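Phosphoribosylaminoimidazole carboxylase, ATPase subunit (Thermus thermophilus, PDB 3AW8) probably catalyses the ATP-dependent carboxylation of 5-aminoimidazole ribonucleotide with bicarbonate to N5-carboxyaminoimidazole ribonucleotide, a step of purine biosynthesis. Local coordinates at residues E100-T111 with E252-A260. Numbering follows the deposited sequence.
Sequences EKTFFQGLGVPT and EELLFNEMA. With AMP (adenosine monophosphate), chain C.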
ATOM      1  N   GLU A 100      17.241 -29.803   3.205  1.00 60.42           N
ATOM      2  CA  GLU A 100      16.812 -28.708   4.072  1.00 60.91           C
ATOM      3  C   GLU A 100      17.192 -28.982   5.528  1.00 60.79           C
ATOM      4  O   GLU A 100      17.851 -28.162   6.181  1.00 59.15           O
ATOM      5  CB  GLU A 100      15.296 -28.534   3.955  1.00 61.27           C
ATOM      6  CG  GLU A 100      14.789 -27.134   4.221  1.00 62.22           C
ATOM      7  CD  GLU A 100      13.286 -27.024   4.030  1.00 64.33           C
ATOM      8  OE1 GLU A 100      12.765 -25.889   3.952  1.00 64.18           O
ATOM      9  OE2 GLU A 100      12.623 -28.080   3.963  1.00 65.45           O
ATOM     10  N   LYS A 101      16.773 -30.142   6.024  1.00 60.33           N
ATOM     11  CA  LYS A 101      17.057 -30.551   7.393  1.00 60.98           C
ATOM     12  C   LYS A 101      18.557 -30.659   7.685  1.00 61.14           C
ATOM     13  O   LYS A 101      19.032 -30.162   8.708  1.00 61.10           O
ATOM     14  CB  LYS A 101      16.385 -31.895   7.687  1.00 61.43           C
ATOM     15  CG  LYS A 101      15.125 -31.826   8.541  1.00 61.94           C
ATOM     16  CD  LYS A 101      13.968 -31.178   7.812  1.00 65.58           C
ATOM     17  CE  LYS A 101      12.630 -31.582   8.431  1.00 66.45           C
ATOM     18  NZ  LYS A 101      12.520 -31.242   9.881  1.00 66.20           N
ATOM     19  N   THR A 102      19.303 -31.310   6.796  1.00 61.45           N
ATOM     20  CA  THR A 102      20.741 -31.467   7.004  1.00 61.57           C
ATOM     21  C   THR A 102      21.409 -30.107   7.081  1.00 61.99           C
ATOM     22  O   THR A 102      22.257 -29.875   7.942  1.00 63.48           O
ATOM     23  CB  THR A 102      21.421 -32.268   5.870  1.00 60.67           C
ATOM     24  OG1 THR A 102      21.448 -31.483   4.673  1.00 61.47           O
ATOM     25  CG2 THR A 102      20.675 -33.566   5.609  1.00 59.89           C
ATOM     26  N   PHE A 103      21.021 -29.208   6.178  1.00 62.17           N
ATOM     27  CA  PHE A 103      21.586 -27.861   6.147  1.00 62.47           C
ATOM     28  C   PHE A 103      21.437 -27.140   7.491  1.00 63.73           C
ATOM     29  O   PHE A 103      22.414 -26.626   8.041  1.00 63.12           O
ATOM     30  CB  PHE A 103      20.931 -27.046   5.024  1.00 59.93           C
ATOM     31  CG  PHE A 103      21.279 -25.581   5.047  1.00 58.15           C
ATOM     32  CD1 PHE A 103      20.458 -24.667   5.705  1.00 57.34           C
ATOM     33  CD2 PHE A 103      22.423 -25.113   4.412  1.00 56.52           C
ATOM     34  CE1 PHE A 103      20.771 -23.306   5.727  1.00 56.90           C
ATOM     35  CE2 PHE A 103      22.743 -23.756   4.431  1.00 55.85           C
ATOM     36  CZ  PHE A 103      21.916 -22.851   5.089  1.00 56.33           C
ATOM     37  N   PHE A 104      20.217 -27.102   8.021  1.00 65.36           N
ATOM     38  CA  PHE A 104      19.990 -26.444   9.303  1.00 67.23           C
ATOM     39  C   PHE A 104      20.605 -27.260  10.429  1.00 68.05           C
ATOM     40  O   PHE A 104      21.143 -26.703  11.389  1.00 68.79           O
ATOM     41  CB  PHE A 104      18.489 -26.228   9.554  1.00 66.83           C
ATOM     42  CG  PHE A 104      17.959 -24.949   8.975  1.00 65.83           C
ATOM     43  CD1 PHE A 104      17.782 -24.808   7.604  1.00 65.72           C
ATOM     44  CD2 PHE A 104      17.699 -23.860   9.795  1.00 65.99           C
ATOM     45  CE1 PHE A 104      17.358 -23.602   7.057  1.00 64.79           C
ATOM     46  CE2 PHE A 104      17.273 -22.647   9.257  1.00 66.53           C
ATOM     47  CZ  PHE A 104      17.103 -22.518   7.883  1.00 64.82           C
ATOM     48  N   GLN A 105      20.527 -28.581  10.314  1.00 68.81           N
ATOM     49  CA  GLN A 105      21.108 -29.443  11.328  1.00 69.86           C
ATOM     50  C   GLN A 105      22.601 -29.143  11.391  1.00 69.40           C
ATOM     51  O   GLN A 105      23.214 -29.218  12.452  1.00 69.72           O
ATOM     52  CB  GLN A 105      20.884 -30.915  10.976  1.00 70.66           C
ATOM     53  CG  GLN A 105      21.720 -31.872  11.811  1.00 71.48           C
ATOM     54  CD  GLN A 105      21.426 -33.323  11.494  1.00 72.54           C
ATOM     55  OE1 GLN A 105      20.422 -33.875  11.942  1.00 73.64           O
ATOM     56  NE2 GLN A 105      22.297 -33.947  10.705  1.00 71.49           N
ATOM     57  N   GLY A 106      23.170 -28.785  10.243  1.00 68.70           N
ATOM     58  CA  GLY A 106      24.583 -28.468  10.179  1.00 69.42           C
ATOM     59  C   GLY A 106      24.930 -27.084  10.695  1.00 70.06           C
ATOM     60  O   GLY A 106      26.090 -26.794  10.971  1.00 71.03           O
ATOM     61  N   LEU A 107      23.931 -26.218  10.815  1.00 71.57           N
ATOM     62  CA  LEU A 107      24.154 -24.863  11.308  1.00 71.29           C
ATOM     63  C   LEU A 107      24.069 -24.843  12.827  1.00 71.12           C
ATOM     64  O   LEU A 107      24.418 -23.852  13.470  1.00 70.95           O
ATOM     65  CB  LEU A 107      23.114 -23.906  10.723  1.00 72.35           C
ATOM     66  CG  LEU A 107      23.270 -23.545   9.248  1.00 72.65           C
ATOM     67  CD1 LEU A 107      22.078 -22.718   8.803  1.00 72.60           C
ATOM     68  CD2 LEU A 107      24.568 -22.773   9.049  1.00 71.73           C
ATOM     69  N   GLY A 108      23.600 -25.948  13.393  1.00 70.77           N
ATOM     70  CA  GLY A 108      23.486 -26.036  14.835  1.00 70.54           C
ATOM     71  C   GLY A 108      22.097 -25.695  15.329  1.00 70.56           C
ATOM     72  O   GLY A 108      21.921 -25.327  16.491  1.00 71.10           O
ATOM     73  N   VAL A 109      21.105 -25.813  14.451  1.00 69.73           N
ATOM     74  CA  VAL A 109      19.736 -25.513  14.840  1.00 68.36           C
ATOM     75  C   VAL A 109      18.935 -26.810  14.959  1.00 66.82           C
ATOM     76  O   VAL A 109      18.997 -27.684  14.091  1.00 66.61           O
ATOM     77  CB  VAL A 109      19.043 -24.541  13.824  1.00 68.32           C
ATOM     78  CG1 VAL A 109      20.010 -23.441  13.405  1.00 66.91           C
ATOM     79  CG2 VAL A 109      18.550 -25.297  12.617  1.00 69.18           C
ATOM     80  N   PRO A 110      18.186 -26.956  16.059  1.00 65.64           N
ATOM     81  CA  PRO A 110      17.359 -28.132  16.335  1.00 65.74           C
ATOM     82  C   PRO A 110      16.376 -28.470  15.217  1.00 66.37           C
ATOM     83  O   PRO A 110      15.776 -27.584  14.615  1.00 66.59           O
ATOM     84  CB  PRO A 110      16.641 -27.747  17.624  1.00 65.48           C
ATOM     85  CG  PRO A 110      17.644 -26.881  18.316  1.00 65.33           C
ATOM     86  CD  PRO A 110      18.147 -26.012  17.190  1.00 65.63           C
ATOM     87  N   THR A 111      16.220 -29.761  14.947  1.00 67.29           N
ATOM     88  CA  THR A 111      15.297 -30.233  13.922  1.00 68.04           C
ATOM     89  C   THR A 111      14.725 -31.544  14.426  1.00 67.90           C
ATOM     90  O   THR A 111      15.389 -32.268  15.160  1.00 68.66           O
ATOM     91  CB  THR A 111      16.008 -30.518  12.574  1.00 68.83           C
ATOM     92  OG1 THR A 111      16.728 -31.755  12.667  1.00 70.56           O
ATOM     93  CG2 THR A 111      16.982 -29.398  12.227  1.00 68.76           C
ATOM     94  N   GLU A 252      10.132 -24.304  25.249  1.00 76.35           N
ATOM     95  CA  GLU A 252      10.901 -23.102  24.966  1.00 78.60           C
ATOM     96  C   GLU A 252      11.942 -23.454  23.924  1.00 79.37           C
ATOM     97  O   GLU A 252      12.973 -22.788  23.787  1.00 79.34           O
ATOM     98  CB  GLU A 252      11.580 -22.579  26.231  1.00 80.92           C
ATOM     99  CG  GLU A 252      10.640 -21.826  27.156  1.00 84.89           C
ATOM    100  CD  GLU A 252       9.955 -20.653  26.462  1.00 87.43           C
ATOM    101  OE1 GLU A 252      10.664 -19.731  25.993  1.00 87.79           O
ATOM    102  OE2 GLU A 252       8.706 -20.657  26.384  1.00 89.52           O
ATOM    103  N   GLU A 253      11.658 -24.520  23.187  1.00 80.07           N
ATOM    104  CA  GLU A 253      12.548 -24.977  22.137  1.00 80.37           C
ATOM    105  C   GLU A 253      11.953 -24.746  20.756  1.00 78.50           C
ATOM    106  O   GLU A 253      10.734 -24.800  20.568  1.00 77.45           O
ATOM    107  CB  GLU A 253      12.874 -26.459  22.329  1.00 82.92           C
ATOM    108  CG  GLU A 253      13.888 -26.697  23.426  1.00 87.16           C
ATOM    109  CD  GLU A 253      15.138 -25.852  23.231  1.00 90.54           C
ATOM    110  OE1 GLU A 253      15.788 -25.989  22.166  1.00 92.14           O
ATOM    111  OE2 GLU A 253      15.464 -25.049  24.136  1.00 91.27           O
ATOM    112  N   LEU A 254      12.832 -24.471  19.799  1.00 76.39           N
ATOM    113  CA  LEU A 254      12.435 -24.235  18.421  1.00 73.29           C
ATOM    114  C   LEU A 254      13.084 -25.296  17.539  1.00 71.93           C
ATOM    115  O   LEU A 254      14.306 -25.453  17.546  1.00 71.52           O
ATOM    116  CB  LEU A 254      12.895 -22.846  17.960  1.00 72.73           C
ATOM    117  CG  LEU A 254      12.325 -21.581  18.607  1.00 71.03           C
ATOM    118  CD1 LEU A 254      13.008 -20.363  18.008  1.00 70.13           C
ATOM    119  CD2 LEU A 254      10.822 -21.508  18.383  1.00 71.13           C
ATOM    120  N   LEU A 255      12.261 -26.025  16.792  1.00 69.77           N
ATOM    121  CA  LEU A 255      12.751 -27.059  15.884  1.00 67.52           C
ATOM    122  C   LEU A 255      12.453 -26.636  14.441  1.00 66.55           C
ATOM    123  O   LEU A 255      11.290 -26.492  14.058  1.00 66.72           O
ATOM    124  CB  LEU A 255      12.057 -28.391  16.172  1.00 67.03           C
ATOM    125  CG  LEU A 255      12.043 -28.901  17.614  1.00 67.31           C
ATOM    126  CD1 LEU A 255      11.292 -30.221  17.670  1.00 64.88           C
ATOM    127  CD2 LEU A 255      13.466 -29.066  18.125  1.00 66.47           C
ATOM    128  N   PHE A 256      13.500 -26.433  13.647  1.00 63.52           N
ATOM    129  CA  PHE A 256      13.325 -26.033  12.256  1.00 60.70           C
ATOM    130  C   PHE A 256      12.425 -27.002  11.510  1.00 58.43           C
ATOM    131  O   PHE A 256      12.668 -28.203  11.515  1.00 58.57           O
ATOM    132  CB  PHE A 256      14.675 -25.975  11.542  1.00 62.08           C
ATOM    133  CG  PHE A 256      14.559 -25.840  10.047  1.00 63.89           C
ATOM    134  CD1 PHE A 256      14.292 -24.608   9.463  1.00 64.29           C
ATOM    135  CD2 PHE A 256      14.682 -26.955   9.223  1.00 64.23           C
ATOM    136  CE1 PHE A 256      14.148 -24.490   8.074  1.00 63.75           C
ATOM    137  CE2 PHE A 256      14.539 -26.844   7.838  1.00 63.89           C
ATOM    138  CZ  PHE A 256      14.272 -25.610   7.265  1.00 63.10           C
ATOM    139  N   ASN A 257      11.392 -26.474  10.862  1.00 56.95           N
ATOM    140  CA  ASN A 257      10.467 -27.298  10.089  1.00 55.68           C
ATOM    141  C   ASN A 257      10.647 -27.068   8.588  1.00 55.18           C
ATOM    142  O   ASN A 257      10.951 -28.001   7.855  1.00 53.44           O
ATOM    143  CB  ASN A 257       9.016 -27.000  10.495  1.00 55.86           C
ATOM    144  CG  ASN A 257       7.997 -27.559   9.502  1.00 56.64           C
ATOM    145  OD1 ASN A 257       8.052 -28.727   9.126  1.00 58.19           O
ATOM    146  ND2 ASN A 257       7.056 -26.719   9.082  1.00 57.72           N
ATOM    147  N   GLU A 258      10.466 -25.823   8.143  1.00 56.00           N
ATOM    148  CA  GLU A 258      10.590 -25.464   6.725  1.00 55.57           C
ATOM    149  C   GLU A 258      11.195 -24.089   6.496  1.00 53.94           C
ATOM    150  O   GLU A 258      11.111 -23.206   7.350  1.00 52.36           O
ATOM    151  CB  GLU A 258       9.222 -25.455   6.040  1.00 58.14           C
ATOM    152  CG  GLU A 258       8.700 -26.790   5.584  1.00 64.91           C
ATOM    153  CD  GLU A 258       7.402 -26.658   4.803  1.00 68.68           C
ATOM    154  OE1 GLU A 258       6.397 -26.188   5.384  1.00 69.36           O
ATOM    155  OE2 GLU A 258       7.391 -27.022   3.606  1.00 71.27           O
ATOM    156  N   MET A 259      11.793 -23.912   5.323  1.00 52.49           N
ATOM    157  CA  MET A 259      12.361 -22.629   4.945  1.00 51.42           C
ATOM    158  C   MET A 259      11.854 -22.306   3.541  1.00 48.87           C
ATOM    159  O   MET A 259      11.679 -23.197   2.711  1.00 48.81           O
ATOM    160  CB  MET A 259      13.896 -22.664   4.980  1.00 53.93           C
ATOM    161  CG  MET A 259      14.574 -23.359   3.814  1.00 59.13           C
ATOM    162  SD  MET A 259      15.641 -22.213   2.886  1.00 65.71           S
ATOM    163  CE  MET A 259      17.149 -22.296   3.824  1.00 64.96           C
ATOM    164  N   ALA A 260      11.576 -21.032   3.294  1.00 46.32           N
ATOM    165  CA  ALA A 260      11.097 -20.585   1.988  1.00 43.11           C
ATOM    166  C   ALA A 260      11.962 -19.389   1.602  1.00 40.85           C
ATOM    167  O   ALA A 260      12.013 -18.395   2.323  1.00 39.09           O
ATOM    168  CB  ALA A 260       9.625 -20.179   2.072  1.00 40.98           C
TER
HETATM  169  P   AMP C 370       4.251 -29.243   5.096  1.00132.20           P
HETATM  170  O1P AMP C 370       4.243 -27.802   4.728  1.00131.72           O
HETATM  171  O2P AMP C 370       5.483 -29.537   6.100  1.00131.72           O
HETATM  172  O3P AMP C 370       4.412 -30.135   3.765  1.00131.30           O
HETATM  173  O5' AMP C 370       2.848 -29.635   5.819  1.00130.07           O
HETATM  174  C5' AMP C 370       2.726 -28.867   7.032  1.00126.64           C
HETATM  175  C4' AMP C 370       1.560 -29.415   7.878  1.00123.96           C
HETATM  176  O4' AMP C 370       1.830 -30.779   8.342  1.00121.96           O
HETATM  177  C3' AMP C 370       1.310 -28.552   9.128  1.00122.57           C
HETATM  178  O3' AMP C 370      -0.096 -28.375   9.340  1.00122.87           O
HETATM  179  C2' AMP C 370       1.987 -29.313  10.276  1.00120.93           C
HETATM  180  O2' AMP C 370       1.238 -29.188  11.493  1.00120.03           O
HETATM  181  C1' AMP C 370       2.077 -30.777   9.789  1.00119.12           C
HETATM  182  N9  AMP C 370       3.414 -31.349  10.088  1.00115.57           N
HETATM  183  C8  AMP C 370       4.518 -31.325   9.274  1.00114.82           C
HETATM  184  N7  AMP C 370       5.523 -31.919   9.849  1.00113.54           N
HETATM  185  C5  AMP C 370       5.143 -32.366  11.063  1.00112.76           C
HETATM  186  C6  AMP C 370       5.782 -33.069  12.120  1.00112.06           C
HETATM  187  N6  AMP C 370       7.110 -33.448  12.012  1.00111.44           N
HETATM  188  N1  AMP C 370       5.070 -33.360  13.233  1.00111.57           N
HETATM  189  C2  AMP C 370       3.784 -33.002  13.358  1.00111.66           C
HETATM  190  N3  AMP C 370       3.147 -32.340  12.386  1.00112.13           N
HETATM  191  C4  AMP C 370       3.778 -32.006  11.238  1.00113.44           C
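Phe-256 N donates to Pro-110 O at 2.7 Å, which ties the loop after helix 100-107 to strand 253-260. The strand crosses the helix obliquely, in a broadly opposed direction, with N-to-C axes at 138° and 9.2 Å apart at the closest point. A Schellman motif at Gly-108 ends the helix and turns the chain back, and Thr-111 comes close to Leu-255. At the other end of the contact, Glu-100 lies across from Glu-258. Asn-257 and Glu-258 both face Glu-246 of strand 241-250 and form a classic beta bulge.

The rings of Phe-104 and Phe-256 stack face to face, with centroids 3.7 Å apart and planes at 7°. With chi1 at 168°, the Phe-256 ring swings out from the strand toward the helix, and Phe-104 lies over one of its faces. Met-259 CE meets the Phe-104 ring at its edge, 3.5 Å from CE1. Val-109 CG2 reaches CB of Phe-256, and Pro-110 CB packs on Leu-255 CD2 at 3.5 Å.

Glu-100 is extended beyond CG; its CG meets the Phe-256 ring at the edge, near CZ, and the carboxylate stands steeply to the ring plane. Its OE1 accepts from Met-259 N at 2.6 Å, and the donor lies above the carboxylate plane. Lys-101 NZ bonds weakly to Phe-256 O and forms a long, weak ion pair with Glu-172.

Glu-258 OE1 lies 2.8 Å from AMP O1P. The contact thus joins two parts of the ATP-grasp fold through an aromatic core flanked by polar bonds. The bond that Glu-100 accepts from Met-259 N holds the backbone directly after Glu-258, consistent with a second-shell role in placing this nucleotide-site residue.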